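Local coordinates for protein adenine phosphoribosyltransferase, putative (Trypanosoma brucei brucei, PDB 5VN4) that probably catalyses the reversible transfer of a phosphoribosyl group from 5-phospho-alpha-D-ribose 1-diphosphate to adenine, giving AMP and diphosphate in purine salvage, at residues 10-22 and 185-197. Sequence-based numbering, arbitrary orientation. Where two conformers were deposited one is given.
Sequences SLVEVLPNYFTLS and GLTFLKGTQPAHT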
ATOM      1  N   SER A  10      17.695  -3.097  18.760  1.00 17.24           N
ATOM      2  CA  SER A  10      17.540  -4.267  19.619  1.00 16.43           C
ATOM      3  C   SER A  10      16.098  -4.464  20.060  1.00 14.88           C
ATOM      4  O   SER A  10      15.405  -3.504  20.423  1.00 15.28           O
ATOM      5  CB  SER A  10      18.421  -4.138  20.854  1.00 16.98           C
ATOM      6  OG  SER A  10      19.788  -4.160  20.479  1.00 18.90           O
ATOM      7  N   LEU A  11      15.670  -5.720  20.056  1.00 14.75           N
ATOM      8  CA  LEU A  11      14.337  -6.121  20.468  1.00 13.22           C
ATOM      9  C   LEU A  11      14.368  -6.719  21.863  1.00 13.91           C
ATOM     10  O   LEU A  11      15.394  -7.215  22.333  1.00 17.37           O
ATOM     11  CB  LEU A  11      13.786  -7.184  19.517  1.00 13.89           C
ATOM     12  CG  LEU A  11      13.566  -6.772  18.067  1.00 14.39           C
ATOM     13  CD1 LEU A  11      13.281  -8.020  17.250  1.00 14.94           C
ATOM     14  CD2 LEU A  11      12.427  -5.771  17.941  1.00 15.31           C
ATOM     15  N   VAL A  12      13.207  -6.674  22.515  1.00 13.38           N
ATOM     16  CA  VAL A  12      12.989  -7.360  23.778  0.55 13.73           C
ATOM     17  C   VAL A  12      11.697  -8.151  23.672  1.00 12.34           C
ATOM     18  O   VAL A  12      10.726  -7.716  23.036  1.00 12.30           O
ATOM     19  CB  VAL A  12      12.954  -6.399  24.985  0.55 15.31           C
ATOM     20  CG1 VAL A  12      14.324  -5.766  25.204  0.55 16.74           C
ATOM     21  CG2 VAL A  12      11.885  -5.342  24.796  0.55 15.63           C
ATOM     22  N   GLU A  13      11.703  -9.337  24.266  1.00 12.48           N
ATOM     23  CA  GLU A  13      10.544 -10.219  24.244  1.00 12.95           C
ATOM     24  C   GLU A  13       9.661  -9.861  25.433  1.00 13.36           C
ATOM     25  O   GLU A  13      10.011 -10.150  26.583  1.00 15.40           O
ATOM     26  CB  GLU A  13      10.998 -11.677  24.296  1.00 12.33           C
ATOM     27  CG  GLU A  13       9.902 -12.663  23.918  1.00 11.29           C
ATOM     28  CD  GLU A  13      10.390 -14.107  23.831  1.00 11.73           C
ATOM     29  OE1 GLU A  13       9.580 -14.985  23.470  1.00 12.38           O
ATOM     30  OE2 GLU A  13      11.572 -14.371  24.119  1.00 12.45           O
ATOM     31  N   VAL A  14       8.520  -9.227  25.162  1.00 13.69           N
ATOM     32  CA  VAL A  14       7.679  -8.717  26.246  1.00 14.21           C
ATOM     33  C   VAL A  14       6.581  -9.703  26.655  1.00 15.33           C
ATOM     34  O   VAL A  14       6.129  -9.678  27.804  1.00 17.96           O
ATOM     35  CB  VAL A  14       7.121  -7.310  25.941  1.00 16.66           C
ATOM     36  CG1 VAL A  14       8.259  -6.287  25.780  1.00 17.91           C
ATOM     37  CG2 VAL A  14       6.243  -7.329  24.714  1.00 17.91           C
ATOM     38  N   LEU A  15       6.130 -10.557  25.733  1.00 14.27           N
ATOM     39  CA  LEU A  15       5.262 -11.702  25.981  1.00 13.65           C
ATOM     40  C   LEU A  15       5.860 -12.845  25.168  1.00 12.55           C
ATOM     41  O   LEU A  15       6.705 -12.593  24.297  1.00 12.30           O
ATOM     42  CB  LEU A  15       3.844 -11.413  25.493  1.00 15.21           C
ATOM     43  CG  LEU A  15       3.061 -10.325  26.231  1.00 16.03           C
ATOM     44  CD1 LEU A  15       1.749 -10.024  25.507  1.00 17.87           C
ATOM     45  CD2 LEU A  15       2.788 -10.715  27.687  1.00 16.89           C
ATOM     46  N   PRO A  16       5.478 -14.099  25.409  1.00 12.19           N
ATOM     47  CA  PRO A  16       6.076 -15.204  24.636  1.00 11.39           C
ATOM     48  C   PRO A  16       5.910 -15.002  23.134  1.00 11.09           C
ATOM     49  O   PRO A  16       4.794 -14.885  22.618  1.00 12.93           O
ATOM     50  CB  PRO A  16       5.331 -16.441  25.155  1.00 13.18           C
ATOM     51  CG  PRO A  16       4.956 -16.079  26.580  1.00 14.07           C
ATOM     52  CD  PRO A  16       4.626 -14.596  26.514  1.00 13.95           C
ATOM     53  N   ASN A  17       7.048 -14.933  22.438  1.00 10.46           N
ATOM     54  CA  ASN A  17       7.103 -14.709  20.993  1.00 11.09           C
ATOM     55  C   ASN A  17       6.431 -13.404  20.557  1.00 10.83           C
ATOM     56  O   ASN A  17       5.929 -13.295  19.438  1.00 11.51           O
ATOM     57  CB  ASN A  17       6.622 -15.916  20.187  1.00 12.17           C
ATOM     58  CG  ASN A  17       7.773 -16.782  19.739  1.00 13.14           C
ATOM     59  OD1 ASN A  17       8.881 -16.286  19.542  1.00 14.55           O
ATOM     60  ND2 ASN A  17       7.526 -18.076  19.571  1.00 15.01           N
ATOM     61  N   TYR A  18       6.448 -12.392  21.423  1.00 10.57           N
ATOM     62  CA  TYR A  18       5.982 -11.046  21.087  1.00 10.30           C
ATOM     63  C   TYR A  18       7.130 -10.099  21.405  1.00 10.95           C
ATOM     64  O   TYR A  18       7.424  -9.856  22.580  1.00 11.79           O
ATOM     65  CB  TYR A  18       4.724 -10.685  21.883  1.00 10.93           C
ATOM     66  CG  TYR A  18       3.768  -9.722  21.188  1.00 10.65           C
ATOM     67  CD1 TYR A  18       4.229  -8.717  20.344  1.00 10.96           C
ATOM     68  CD2 TYR A  18       2.393  -9.831  21.382  1.00 11.10           C
ATOM     69  CE1 TYR A  18       3.343  -7.854  19.714  1.00 10.73           C
ATOM     70  CE2 TYR A  18       1.495  -8.970  20.764  1.00 11.16           C
ATOM     71  CZ  TYR A  18       1.983  -7.980  19.927  1.00 10.43           C
ATOM     72  OH  TYR A  18       1.108  -7.118  19.306  1.00 11.93           O
ATOM     73  N   PHE A  19       7.796  -9.603  20.362  1.00 10.56           N
ATOM     74  CA  PHE A  19       8.997  -8.786  20.481  1.00 10.82           C
ATOM     75  C   PHE A  19       8.712  -7.354  20.050  1.00 10.93           C
ATOM     76  O   PHE A  19       7.961  -7.126  19.099  1.00 11.33           O
ATOM     77  CB  PHE A  19      10.112  -9.327  19.581  1.00 10.98           C
ATOM     78  CG  PHE A  19      10.580 -10.712  19.946  1.00 11.38           C
ATOM     79  CD1 PHE A  19       9.907 -11.841  19.484  1.00 12.30           C
ATOM     80  CD2 PHE A  19      11.699 -10.886  20.747  1.00 13.23           C
ATOM     81  CE1 PHE A  19      10.351 -13.123  19.821  1.00 13.30           C
ATOM     82  CE2 PHE A  19      12.146 -12.157  21.079  1.00 13.48           C
ATOM     83  CZ  PHE A  19      11.466 -13.279  20.618  1.00 13.58           C
ATOM     84  N   THR A  20       9.338  -6.400  20.742  1.00 11.00           N
ATOM     85  CA  THR A  20       9.235  -4.993  20.391  1.00 11.02           C
ATOM     86  C   THR A  20      10.575  -4.332  20.703  1.00 10.89           C
ATOM     87  O   THR A  20      11.411  -4.899  21.404  1.00 11.73           O
ATOM     88  CB  THR A  20       8.061  -4.342  21.135  1.00 10.48           C
ATOM     89  OG1 THR A  20       7.797  -3.043  20.593  1.00 11.66           O
ATOM     90  CG2 THR A  20       8.352  -4.225  22.627  1.00 11.92           C
ATOM     91  N   LEU A  21      10.799  -3.137  20.159  1.00 11.04           N
ATOM     92  CA  LEU A  21      12.080  -2.484  20.401  1.00 11.84           C
ATOM     93  C   LEU A  21      12.272  -2.205  21.889  1.00 12.01           C
ATOM     94  O   LEU A  21      11.313  -1.957  22.626  1.00 12.58           O
ATOM     95  CB  LEU A  21      12.173  -1.170  19.624  1.00 12.63           C
ATOM     96  CG  LEU A  21      12.403  -1.282  18.116  1.00 13.13           C
ATOM     97  CD1 LEU A  21      12.172   0.079  17.475  1.00 14.26           C
ATOM     98  CD2 LEU A  21      13.795  -1.807  17.798  1.00 14.47           C
ATOM     99  N   SER A  22      13.531  -2.236  22.328  1.00 13.20           N
ATOM    100  CA  SER A  22      13.845  -1.865  23.701  1.00 13.91           C
ATOM    101  C   SER A  22      13.361  -0.443  23.994  1.00 14.22           C
ATOM    102  O   SER A  22      13.152   0.372  23.093  1.00 13.75           O
ATOM    103  CB  SER A  22      15.351  -1.942  23.931  1.00 15.41           C
ATOM    104  OG  SER A  22      16.011  -0.932  23.195  1.00 16.81           O
ATOM    105  N   GLY A 185       2.480  -2.919  17.915  1.00  9.85           N
ATOM    106  CA  GLY A 185       1.798  -4.044  18.528  1.00 10.63           C
ATOM    107  C   GLY A 185       1.135  -3.595  19.808  1.00 11.18           C
ATOM    108  O   GLY A 185       1.790  -2.994  20.666  1.00 12.21           O
ATOM    109  N   LEU A 186      -0.169  -3.835  19.945  1.00 10.32           N
ATOM    110  CA  LEU A 186      -0.883  -3.454  21.164  1.00 11.04           C
ATOM    111  C   LEU A 186      -0.861  -4.690  22.053  1.00 11.37           C
ATOM    112  O   LEU A 186      -1.752  -5.541  22.002  1.00 11.09           O
ATOM    113  CB  LEU A 186      -2.292  -2.983  20.832  1.00 12.03           C
ATOM    114  CG  LEU A 186      -2.352  -1.827  19.817  1.00 12.93           C
ATOM    115  CD1 LEU A 186      -3.782  -1.441  19.503  1.00 14.57           C
ATOM    116  CD2 LEU A 186      -1.567  -0.620  20.306  1.00 14.38           C
ATOM    117  N   THR A 187       0.196  -4.811  22.864  1.00 12.27           N
ATOM    118  CA  THR A 187       0.467  -6.105  23.492  1.00 12.70           C
ATOM    119  C   THR A 187      -0.597  -6.489  24.508  1.00 12.96           C
ATOM    120  O   THR A 187      -0.801  -7.680  24.754  1.00 13.36           O
ATOM    121  CB  THR A 187       1.874  -6.168  24.095  1.00 14.03           C
ATOM    122  OG1 THR A 187       1.952  -5.338  25.256  1.00 17.01           O
ATOM    123  CG2 THR A 187       2.914  -5.717  23.080  1.00 14.45           C
ATOM    124  N   PHE A 188      -1.295  -5.508  25.086  1.00 13.20           N
ATOM    125  CA  PHE A 188      -2.347  -5.831  26.044  1.00 14.46           C
ATOM    126  C   PHE A 188      -3.489  -6.614  25.406  1.00 13.61           C
ATOM    127  O   PHE A 188      -4.252  -7.267  26.124  1.00 15.20           O
ATOM    128  CB  PHE A 188      -2.860  -4.562  26.747  1.00 15.45           C
ATOM    129  CG  PHE A 188      -3.510  -3.562  25.829  1.00 16.46           C
ATOM    130  CD1 PHE A 188      -4.875  -3.604  25.582  1.00 17.40           C
ATOM    131  CD2 PHE A 188      -2.761  -2.555  25.235  1.00 16.92           C
ATOM    132  CE1 PHE A 188      -5.474  -2.665  24.738  1.00 18.92           C
ATOM    133  CE2 PHE A 188      -3.353  -1.618  24.397  1.00 18.27           C
ATOM    134  CZ  PHE A 188      -4.712  -1.678  24.148  1.00 18.71           C
ATOM    135  N   LEU A 189      -3.615  -6.574  24.077  1.00 12.31           N
ATOM    136  CA  LEU A 189      -4.614  -7.361  23.365  1.00 12.62           C
ATOM    137  C   LEU A 189      -4.146  -8.776  23.044  1.00 12.77           C
ATOM    138  O   LEU A 189      -4.940  -9.570  22.529  1.00 13.74           O
ATOM    139  CB  LEU A 189      -5.063  -6.642  22.083  1.00 13.12           C
ATOM    140  CG  LEU A 189      -5.743  -5.283  22.306  1.00 14.63           C
ATOM    141  CD1 LEU A 189      -6.040  -4.613  20.973  1.00 14.09           C
ATOM    142  CD2 LEU A 189      -7.022  -5.426  23.116  1.00 15.46           C
ATOM    143  N   LYS A 190      -2.883  -9.103  23.321  1.00 12.72           N
ATOM    144  CA  LYS A 190      -2.366 -10.462  23.156  0.67 12.91           C
ATOM    145  C   LYS A 190      -2.674 -11.012  21.761  1.00 12.09           C
ATOM    146  O   LYS A 190      -3.211 -12.111  21.595  1.00 12.87           O
ATOM    147  CB  LYS A 190      -2.859 -11.380  24.277  0.67 15.78           C
ATOM    148  CG  LYS A 190      -2.450 -10.892  25.666  0.67 18.23           C
ATOM    149  CD  LYS A 190      -2.926 -11.824  26.773  0.67 20.59           C
ATOM    150  CE  LYS A 190      -2.562 -11.269  28.143  0.67 21.65           C
ATOM    151  NZ  LYS A 190      -1.091 -11.054  28.293  0.67 22.01           N
ATOM    152  N   GLY A 191      -2.317 -10.225  20.744  1.00 11.48           N
ATOM    153  CA  GLY A 191      -2.607 -10.553  19.355  1.00 11.56           C
ATOM    154  C   GLY A 191      -1.827 -11.721  18.795  1.00 11.38           C
ATOM    155  O   GLY A 191      -2.136 -12.167  17.686  1.00 11.17           O
ATOM    156  N   THR A 192      -0.833 -12.230  19.524  1.00 11.15           N
ATOM    157  CA  THR A 192      -0.203 -13.492  19.153  1.00 11.16           C
ATOM    158  C   THR A 192      -1.150 -14.672  19.307  1.00 12.06           C
ATOM    159  O   THR A 192      -0.956 -15.693  18.644  1.00 13.45           O
ATOM    160  CB  THR A 192       0.980 -13.750  20.096  1.00 12.30           C
ATOM    161  OG1 THR A 192       0.598 -13.360  21.423  1.00 13.27           O
ATOM    162  CG2 THR A 192       2.235 -12.966  19.681  1.00 13.82           C
ATOM    163  N   GLN A 193      -2.161 -14.564  20.170  1.00 13.49           N
ATOM    164  CA  GLN A 193      -2.926 -15.750  20.553  0.55 14.64           C
ATOM    165  C   GLN A 193      -3.613 -16.444  19.387  1.00 14.31           C
ATOM    166  O   GLN A 193      -3.493 -17.677  19.280  1.00 14.86           O
ATOM    167  CB  GLN A 193      -3.892 -15.435  21.697  0.55 15.97           C
ATOM    168  CG  GLN A 193      -4.797 -16.608  22.047  0.55 18.19           C
ATOM    169  CD  GLN A 193      -5.899 -16.215  23.006  0.55 19.30           C
ATOM    170  OE1 GLN A 193      -5.803 -15.197  23.695  0.55 20.80           O
ATOM    171  NE2 GLN A 193      -6.959 -17.012  23.052  0.55 18.79           N
ATOM    172  N   PRO A 194      -4.347 -15.753  18.502  1.00 13.76           N
ATOM    173  CA  PRO A 194      -5.023 -16.492  17.418  1.00 13.57           C
ATOM    174  C   PRO A 194      -4.058 -17.261  16.531  1.00 13.80           C
ATOM    175  O   PRO A 194      -4.254 -18.462  16.304  1.00 15.21           O
ATOM    176  CB  PRO A 194      -5.812 -15.397  16.683  1.00 14.37           C
ATOM    177  CG  PRO A 194      -5.990 -14.308  17.703  1.00 14.60           C
ATOM    178  CD  PRO A 194      -4.727 -14.324  18.506  1.00 14.06           C
ATOM    179  N   ALA A 195      -2.983 -16.615  16.070  1.00 13.44           N
ATOM    180  CA  ALA A 195      -2.010 -17.292  15.218  1.00 14.05           C
ATOM    181  C   ALA A 195      -1.335 -18.441  15.951  1.00 14.61           C
ATOM    182  O   ALA A 195      -1.051 -19.484  15.350  1.00 14.96           O
ATOM    183  CB  ALA A 195      -0.961 -16.290  14.736  1.00 13.88           C
ATOM    184  N   HIS A 196      -1.053 -18.265  17.246  1.00 13.76           N
ATOM    185  CA  HIS A 196      -0.308 -19.265  18.004  1.00 13.84           C
ATOM    186  C   HIS A 196      -1.166 -20.427  18.475  1.00 15.26           C
ATOM    187  O   HIS A 196      -0.614 -21.427  18.948  1.00 17.97           O
ATOM    188  CB  HIS A 196       0.377 -18.631  19.213  1.00 14.36           C
ATOM    189  CG  HIS A 196       1.578 -17.816  18.860  1.00 14.07           C
ATOM    190  ND1 HIS A 196       2.230 -17.018  19.775  1.00 16.25           N
ATOM    191  CD2 HIS A 196       2.245 -17.671  17.691  1.00 14.39           C
ATOM    192  CE1 HIS A 196       3.248 -16.417  19.185  1.00 15.83           C
ATOM    193  NE2 HIS A 196       3.281 -16.796  17.920  1.00 15.34           N
ATOM    194  N   THR A 197      -2.485 -20.330  18.366  1.00 15.80           N
ATOM    195  CA  THR A 197      -3.352 -21.424  18.772  1.00 16.75           C
ATOM    196  C   THR A 197      -4.097 -22.050  17.601  1.00 16.63           C
ATOM    197  O   THR A 197      -4.630 -23.154  17.749  1.00 18.31           O
ATOM    198  CB  THR A 197      -4.305 -20.992  19.903  1.00 19.62           C
ATOM    199  OG1 THR A 197      -5.124 -19.908  19.475  1.00 20.33           O
ATOM    200  CG2 THR A 197      -3.521 -20.547  21.134  1.00 20.33           C
TER
HETATM  201  O   HOH W   1       2.464 -13.402  23.247  0.51 14.87           O
HETATM  202  O   HOH W   2       2.340 -17.236  22.543  1.00 47.82           O
HETATM  203  O   HOH W   3      -1.490  -7.520  20.144  1.00 10.67           O
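The N-terminal beta-hairpin of this type I phosphoribosyltransferase, strands 11-15 and 18-21 joined by a type II turn from L15 to Y18, packs the Y18 ring against the segment that runs from the adenine pocket into helix 192-197. With CG anti to the backbone N (chi1 -150°), the ring reaches across to 185-192. One face receives T187 CG2 in a CH-pi contact, 4.0 Å from the ring centroid and 13° off its normal. At the ring edge Y18 OH lies 3.2 Å from G185 CA. T192 CG2 approaches Y18 CD2 obliquely at 3.6 Å. The phenol donates to a water lying in the ring plane, 2.8 Å from Y18 OH; that water also donates to L186 O and accepts from G191 N.

The chain turns a corner at V14, where a classic bulge forms: V14 N bonds to Y18 O, and L15 N only weakly to the same oxygen. L15 CD1 rests 3.5 Å from T187 O, while T187 OG1 is hydrogen-bonded to E214 OE2. At the turn, a second water lies 2.8 Å from P16 O, to which it donates, and 2.6 Å from T192 OG1. N17 CB meets H196 CE1 at 3.6 Å; H196 NE2 is bonded to V206 O.

No direct hydrogen bond crosses the interface: van der Waals contacts, one CH-pi contact and bridging waters join the two segments. The water on Y18 OH is consistent with a second-shell link to the backbone of L186, whose side chain touches bound adenine.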